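Local atomic coordinates of putative 3-hydroxybutyryl-CoA dehydratase (Rhodopseudomonas palustris, PDB entry 3HIN), a protein that probably acts as a lyase of the enoyl-CoA hydratase/isomerase family, interconverting 3-hydroxyacyl-CoA and enoyl-CoA thioesters by loss or addition of water. Residues 59-65 against 106-112; 129-135 against 187-193. All coordinates share one frame; numbering follows the deposited sequence.

Contact 1: 59-65 against 106-112; sequences IRAVVIH and RVPVIAA
V62 and I64 bind the backbone of P108, I110 and A112 in parallel register, in strands 61-65 and 109-112, whose axes approach to 4.6 Å with their directions 23° from each other. This is a β-α-β crossover in the central sheet of the crotonase fold, with helix 85-103 in the connection, and it illustrates how neighbouring parallel strands share their bonds. V62 N gives its hydrogen to P108 O and V62 O receives I110 N, so these two bonds straddle V109; I64 then repeats the pattern around A111, its N bonded to I110 O and its O to A112 N. V63 between them turns its backbone bonds to L27 and I29 of the next strand.

On the face bearing V62 and V109, I64 lies aslant to V109, its CD1 meeting V109 CG1 at 3.7 Å. On the other face V63 and I110 stand side by side, and both touch A201 of helix 197-208.

Ahead of the strand proper, V107 points at the opposite segment. With CG1 anti to the carbonyl carbon (chi1 -62°), CG2 falls between the backbone N and the carbonyl carbon and meets V62 CG2 at 3.8 Å, the two side chains crossing at about a right angle, while CG1 rests 3.7 Å from I59 O and CB 3.6 Å from R60 O. Replacing V107 by alanine removes both methyls, which would probably leave V62 CG2 without its partner and a gap beside I59 and A61.

R106 closes the same end. Its aliphatic chain, extended from CG to NE, carries the guanidinium back to the I59 carbonyl, and NH2 is bonded to I55 O. NH1 meets I59 O at 3.2 Å, close to the guanidinium plane and almost in line with the C=O bond.

Contact 2: 129-135 against 187-193; sequences HIRVAEA and FSQYLIE
Backbone hydrogen bonds set the parallel pairing: Y190 N reaches R131 O, A133 N reaches Y190 O at 3.0 Å, and I192 N reaches A133 O at 2.7 Å. Y190 O is gripped twice, because S188 OG also donates to it, from the opposite face of its carbonyl plane to A133 N.

Side-chain bonds take over where strand pairing stops. The Q189 chain bends at chi2 (104°) to lay its amide beside the backbone of I130: OE1 accepts R131 N at 2.8 Å, and NE2 donates to a lone pair of H129 O at 3.1 Å, in the plane of both groups. Bonded on either side of I130, the amide mimics the N-H and C=O of a single residue in a parallel strand. It lies at the margin of the crotonase-fold sheet, where 190-192 is the outermost strand within the chain.

Charge enters through R131, whose guanidinium lies nearly parallel to the Q189 amide, 11° apart. NE makes a weak bond to F187 O, while NH2 is held by A125 O, in the last turn of helix 120-127, and A128 O, just after it.

Apolar contacts fill the face carrying V132 and Y190. I130 CG2 sits at the edge of the Y190 ring, 3.7 Å from CE2, and V132 CG1 meets Y190 CB at 3.8 Å, with L204 of helix 197-208 touching both V132 and Y190.

Read from the N terminus, the chain lays down 59-65, travels through helix 85-103 and returns at 106-112, so contact 1 closes a loop of 40 residues. Helix 120-127 then leads to 129-135. A longer excursion of 51 residues, through strand 138-140 and helices 154-162, 164-173 and 179-185, ends at 187-193, where contact 2 closes. The two loops are in series, neither nested nor crossed. They meet inside one sheet, since strands 109-113 and 130-134 are neighbours: A111 N probably bonds I130 O, and V109 N the H129 ND1. Helix 197-208 packs over residues of both contacts, tying the middle of the sheet to its last strand.

Contact 1: 59-65 against 106-112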
loop_
_atom_site.group_PDB
_atom_site.type_symbol
_atom_site.label_atom_id
_atom_site.label_comp_id
_atom_site.label_asym_id
_atom_site.label_seq_id
_atom_site.Cartn_x
_atom_site.Cartn_y
_atom_site.Cartn_z
ATOM N N ILE A 59 -34.852 7.035 4.959
ATOM C CA ILE A 59 -34.286 6.532 3.716
ATOM C C ILE A 59 -33.630 5.195 4.035
ATOM O O ILE A 59 -32.846 5.091 5.003
ATOM C CB ILE A 59 -33.220 7.498 3.119
ATOM C CG1 ILE A 59 -33.848 8.838 2.651
ATOM C CG2 ILE A 59 -32.326 6.819 2.004
ATOM C CD1 ILE A 59 -35.051 8.733 1.737
ATOM N N ARG A 60 -33.963 4.191 3.213
ATOM C CA ARG A 60 -33.376 2.854 3.375
ATOM C C ARG A 60 -32.634 2.311 2.159
ATOM O O ARG A 60 -32.122 1.208 2.218
ATOM C CB ARG A 60 -34.384 1.831 3.958
ATOM C CG ARG A 60 -34.914 2.251 5.350
ATOM C CD ARG A 60 -35.742 1.149 6.053
ATOM N NE ARG A 60 -36.979 0.898 5.321
ATOM C CZ ARG A 60 -38.076 1.665 5.344
ATOM N NH1 ARG A 60 -38.136 2.786 6.096
ATOM N NH2 ARG A 60 -39.122 1.313 4.588
ATOM N N ALA A 61 -32.536 3.108 1.093
ATOM C CA ALA A 61 -31.736 2.847 -0.077
ATOM C C ALA A 61 -31.540 4.117 -0.881
ATOM O O ALA A 61 -32.321 5.083 -0.762
ATOM C CB ALA A 61 -32.374 1.756 -0.950
ATOM N N VAL A 62 -30.472 4.087 -1.682
ATOM C CA VAL A 62 -30.087 5.157 -2.575
ATOM C C VAL A 62 -29.918 4.571 -3.959
ATOM O O VAL A 62 -29.160 3.617 -4.120
ATOM C CB VAL A 62 -28.711 5.812 -2.207
ATOM C CG1 VAL A 62 -28.481 6.976 -3.140
ATOM C CG2 VAL A 62 -28.697 6.313 -0.825
ATOM N N VAL A 63 -30.613 5.139 -4.949
ATOM C CA VAL A 63 -30.358 4.833 -6.371
ATOM C C VAL A 63 -29.686 6.043 -7.009
ATOM O O VAL A 63 -30.247 7.150 -6.976
ATOM C CB VAL A 63 -31.668 4.536 -7.116
ATOM C CG1 VAL A 63 -31.445 4.510 -8.632
ATOM C CG2 VAL A 63 -32.205 3.158 -6.634
ATOM N N ILE A 64 -28.490 5.852 -7.574
ATOM C CA ILE A 64 -27.856 6.878 -8.358
ATOM C C ILE A 64 -27.999 6.571 -9.847
ATOM O O ILE A 64 -27.760 5.454 -10.291
ATOM C CB ILE A 64 -26.407 6.957 -8.074
ATOM C CG1 ILE A 64 -26.170 7.231 -6.616
ATOM C CG2 ILE A 64 -25.731 8.075 -8.985
ATOM C CD1 ILE A 64 -24.688 7.102 -6.286
ATOM N N HIS A 65 -28.409 7.553 -10.615
ATOM C CA HIS A 65 -28.809 7.271 -11.986
ATOM C C HIS A 65 -28.513 8.467 -12.858
ATOM O O HIS A 65 -28.202 9.492 -12.348
ATOM C CB HIS A 65 -30.295 6.915 -12.026
ATOM C CG HIS A 65 -31.211 8.024 -11.624
ATOM N ND1 HIS A 65 -32.072 8.646 -12.516
ATOM C CD2 HIS A 65 -31.462 8.572 -10.417
ATOM C CE1 HIS A 65 -32.758 9.580 -11.883
ATOM N NE2 HIS A 65 -32.421 9.541 -10.604
ATOM N N ARG A 106 -24.640 4.282 4.985
ATOM C CA ARG A 106 -25.307 3.428 5.937
ATOM C C ARG A 106 -26.411 2.562 5.308
ATOM O O ARG A 106 -26.763 1.482 5.820
ATOM C CB ARG A 106 -25.808 4.187 7.142
ATOM C CG ARG A 106 -26.930 5.002 6.864
ATOM C CD ARG A 106 -27.800 5.300 8.154
ATOM N NE ARG A 106 -28.706 6.385 7.726
ATOM C CZ ARG A 106 -29.884 6.183 7.151
ATOM N NH1 ARG A 106 -30.358 4.959 7.049
ATOM N NH2 ARG A 106 -30.618 7.184 6.726
ATOM N N VAL A 107 -26.882 2.970 4.154
ATOM C CA VAL A 107 -27.791 2.113 3.391
ATOM C C VAL A 107 -27.211 1.688 2.056
ATOM O O VAL A 107 -26.240 2.298 1.561
ATOM C CB VAL A 107 -29.121 2.848 3.183
ATOM C CG1 VAL A 107 -29.739 3.110 4.558
ATOM C CG2 VAL A 107 -28.925 4.132 2.336
ATOM N N PRO A 108 -27.799 0.631 1.445
ATOM C CA PRO A 108 -27.128 0.253 0.185
ATOM C C PRO A 108 -27.366 1.259 -0.942
ATOM O O PRO A 108 -28.455 1.827 -1.062
ATOM C CB PRO A 108 -27.766 -1.058 -0.207
ATOM C CG PRO A 108 -28.754 -1.428 0.899
ATOM C CD PRO A 108 -28.714 -0.414 1.970
ATOM N N VAL A 109 -26.345 1.402 -1.780
ATOM C CA VAL A 109 -26.396 2.270 -2.953
ATOM C C VAL A 109 -26.412 1.430 -4.224
ATOM O O VAL A 109 -25.552 0.537 -4.419
ATOM C CB VAL A 109 -25.201 3.180 -2.975
ATOM C CG1 VAL A 109 -25.251 4.122 -4.188
ATOM C CG2 VAL A 109 -25.134 3.969 -1.671
ATOM N N ILE A 110 -27.391 1.725 -5.089
ATOM C CA ILE A 110 -27.542 1.025 -6.331
ATOM C C ILE A 110 -27.295 2.024 -7.452
ATOM O O ILE A 110 -27.911 3.075 -7.462
ATOM C CB ILE A 110 -29.002 0.380 -6.443
ATOM C CG1 ILE A 110 -29.273 -0.546 -5.238
ATOM C CG2 ILE A 110 -29.195 -0.406 -7.773
ATOM C CD1 ILE A 110 -30.429 -0.120 -4.420
ATOM N N ALA A 111 -26.458 1.678 -8.418
ATOM C CA ALA A 111 -26.229 2.558 -9.578
ATOM C C ALA A 111 -26.941 1.984 -10.816
ATOM O O ALA A 111 -26.766 0.803 -11.145
ATOM C CB ALA A 111 -24.721 2.682 -9.834
ATOM N N ALA A 112 -27.763 2.800 -11.470
ATOM C CA ALA A 112 -28.463 2.405 -12.656
ATOM C C ALA A 112 -27.609 2.841 -13.816
ATOM O O ALA A 112 -27.380 4.049 -13.977
ATOM C CB ALA A 112 -29.892 3.071 -12.675
#

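Contact 2: 129-135 against 187-193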
loop_
_atom_site.group_PDB
_atom_site.type_symbol
_atom_site.label_atom_id
_atom_site.label_comp_id
_atom_site.label_asym_id
_atom_site.label_seq_id
_atom_site.Cartn_x
_atom_site.Cartn_y
_atom_site.Cartn_z
ATOM N N HIS A 129 -22.729 -0.281 -4.298
ATOM C CA HIS A 129 -22.755 -1.671 -3.862
ATOM C C HIS A 129 -23.282 -2.621 -4.874
ATOM O O HIS A 129 -22.823 -3.744 -4.938
ATOM C CB HIS A 129 -23.583 -1.799 -2.575
ATOM C CG HIS A 129 -23.113 -0.868 -1.539
ATOM N ND1 HIS A 129 -23.876 0.171 -1.067
ATOM C CD2 HIS A 129 -21.890 -0.727 -0.978
ATOM C CE1 HIS A 129 -23.159 0.882 -0.212
ATOM N NE2 HIS A 129 -21.951 0.354 -0.144
ATOM N N ILE A 130 -24.303 -2.190 -5.612
ATOM C CA ILE A 130 -24.928 -2.978 -6.707
ATOM C C ILE A 130 -25.019 -2.081 -7.944
ATOM O O ILE A 130 -25.327 -0.904 -7.851
ATOM C CB ILE A 130 -26.312 -3.393 -6.296
ATOM C CG1 ILE A 130 -26.252 -4.306 -5.055
ATOM C CG2 ILE A 130 -27.179 -4.037 -7.463
ATOM C CD1 ILE A 130 -27.641 -4.526 -4.453
ATOM N N ARG A 131 -24.793 -2.650 -9.110
ATOM C CA ARG A 131 -24.918 -1.904 -10.352
ATOM C C ARG A 131 -25.918 -2.714 -11.153
ATOM O O ARG A 131 -25.877 -3.980 -11.120
ATOM C CB ARG A 131 -23.531 -1.817 -11.066
ATOM C CG ARG A 131 -22.510 -0.823 -10.484
ATOM C CD ARG A 131 -21.029 -1.225 -10.769
ATOM N NE ARG A 131 -20.762 -2.490 -10.067
ATOM C CZ ARG A 131 -20.624 -2.590 -8.738
ATOM N NH1 ARG A 131 -20.485 -3.815 -8.154
ATOM N NH2 ARG A 131 -20.609 -1.496 -7.961
ATOM N N VAL A 132 -26.820 -2.007 -11.859
ATOM C CA VAL A 132 -27.735 -2.592 -12.810
ATOM C C VAL A 132 -27.421 -1.894 -14.129
ATOM O O VAL A 132 -27.387 -0.633 -14.184
ATOM C CB VAL A 132 -29.214 -2.342 -12.458
ATOM C CG1 VAL A 132 -30.067 -3.157 -13.378
ATOM C CG2 VAL A 132 -29.511 -2.725 -11.044
ATOM N N ALA A 133 -27.143 -2.699 -15.149
ATOM C CA ALA A 133 -26.768 -2.189 -16.451
ATOM C C ALA A 133 -27.853 -2.497 -17.489
ATOM O O ALA A 133 -28.229 -3.671 -17.666
ATOM C CB ALA A 133 -25.407 -2.728 -16.890
ATOM N N GLU A 134 -28.387 -1.417 -18.107
ATOM C CA GLU A 134 -29.146 -1.464 -19.385
ATOM C C GLU A 134 -28.284 -1.894 -20.583
ATOM O O GLU A 134 -27.061 -1.728 -20.532
ATOM C CB GLU A 134 -29.614 -0.035 -19.738
ATOM C CG GLU A 134 -30.974 0.216 -19.406
ATOM C CD GLU A 134 -31.387 1.663 -19.570
ATOM O OE1 GLU A 134 -31.260 2.292 -20.654
ATOM O OE2 GLU A 134 -31.926 2.116 -18.563
ATOM N N ALA A 135 -28.895 -2.349 -21.691
ATOM C CA ALA A 135 -28.084 -2.800 -22.815
ATOM C C ALA A 135 -27.086 -1.749 -23.339
ATOM O O ALA A 135 -26.029 -2.117 -23.845
ATOM C CB ALA A 135 -28.960 -3.267 -23.949
ATOM N N PHE A 187 -18.670 -6.227 -14.088
ATOM C CA PHE A 187 -18.942 -4.827 -13.986
ATOM C C PHE A 187 -20.260 -4.569 -13.282
ATOM O O PHE A 187 -20.395 -3.550 -12.590
ATOM C CB PHE A 187 -18.948 -4.153 -15.349
ATOM C CG PHE A 187 -17.568 -4.067 -15.989
ATOM C CD1 PHE A 187 -16.838 -2.893 -15.920
ATOM C CD2 PHE A 187 -17.011 -5.159 -16.633
ATOM C CE1 PHE A 187 -15.584 -2.773 -16.531
ATOM C CE2 PHE A 187 -15.786 -5.056 -17.250
ATOM C CZ PHE A 187 -15.041 -3.868 -17.163
ATOM N N SER A 188 -21.248 -5.447 -13.502
ATOM C CA SER A 188 -22.534 -5.269 -12.877
ATOM C C SER A 188 -23.076 -6.587 -12.387
ATOM O O SER A 188 -22.839 -7.649 -12.985
ATOM C CB SER A 188 -23.545 -4.625 -13.835
ATOM O OG SER A 188 -23.941 -5.509 -14.926
ATOM N N GLN A 189 -23.878 -6.565 -11.355
ATOM C CA GLN A 189 -24.486 -7.792 -10.939
ATOM C C GLN A 189 -25.731 -8.036 -11.731
ATOM O O GLN A 189 -26.188 -9.130 -11.813
ATOM C CB GLN A 189 -24.835 -7.744 -9.478
ATOM C CG GLN A 189 -23.687 -7.575 -8.617
ATOM C CD GLN A 189 -23.586 -6.211 -8.110
ATOM O OE1 GLN A 189 -23.829 -5.272 -8.815
ATOM N NE2 GLN A 189 -23.231 -6.087 -6.873
ATOM N N TYR A 190 -26.274 -7.004 -12.333
ATOM C CA TYR A 190 -27.477 -7.225 -13.130
ATOM C C TYR A 190 -27.345 -6.687 -14.566
ATOM O O TYR A 190 -26.788 -5.640 -14.769
ATOM C CB TYR A 190 -28.690 -6.533 -12.498
ATOM C CG TYR A 190 -29.086 -7.074 -11.138
ATOM C CD1 TYR A 190 -30.065 -8.086 -11.031
ATOM C CD2 TYR A 190 -28.504 -6.588 -9.959
ATOM C CE1 TYR A 190 -30.437 -8.601 -9.783
ATOM C CE2 TYR A 190 -28.892 -7.112 -8.695
ATOM C CZ TYR A 190 -29.819 -8.110 -8.634
ATOM O OH TYR A 190 -30.167 -8.658 -7.413
ATOM N N LEU A 191 -27.984 -7.350 -15.531
ATOM C CA LEU A 191 -28.198 -6.741 -16.811
ATOM C C LEU A 191 -29.700 -6.690 -17.091
ATOM O O LEU A 191 -30.398 -7.693 -16.941
ATOM C CB LEU A 191 -27.486 -7.548 -17.907
ATOM C CG LEU A 191 -27.731 -7.219 -19.397
ATOM C CD1 LEU A 191 -27.048 -5.899 -19.832
ATOM C CD2 LEU A 191 -27.112 -8.379 -20.144
ATOM N N ILE A 192 -30.181 -5.528 -17.488
ATOM C CA ILE A 192 -31.535 -5.392 -18.002
ATOM C C ILE A 192 -31.448 -5.210 -19.509
ATOM O O ILE A 192 -31.022 -4.175 -19.997
ATOM C CB ILE A 192 -32.264 -4.230 -17.325
ATOM C CG1 ILE A 192 -32.908 -4.722 -16.038
ATOM C CG2 ILE A 192 -33.369 -3.625 -18.254
ATOM C CD1 ILE A 192 -34.323 -5.259 -16.187
ATOM N N GLU A 193 -31.840 -6.249 -20.242
ATOM C CA GLU A 193 -31.741 -6.221 -21.721
ATOM C C GLU A 193 -32.843 -5.356 -22.359
ATOM O O GLU A 193 -32.606 -4.687 -23.388
ATOM C CB GLU A 193 -31.762 -7.649 -22.328
ATOM C CG GLU A 193 -30.441 -8.418 -22.149
ATOM C CD GLU A 193 -30.674 -9.829 -21.592
ATOM O OE1 GLU A 193 -31.219 -10.668 -22.342
ATOM O OE2 GLU A 193 -30.331 -10.089 -20.405
#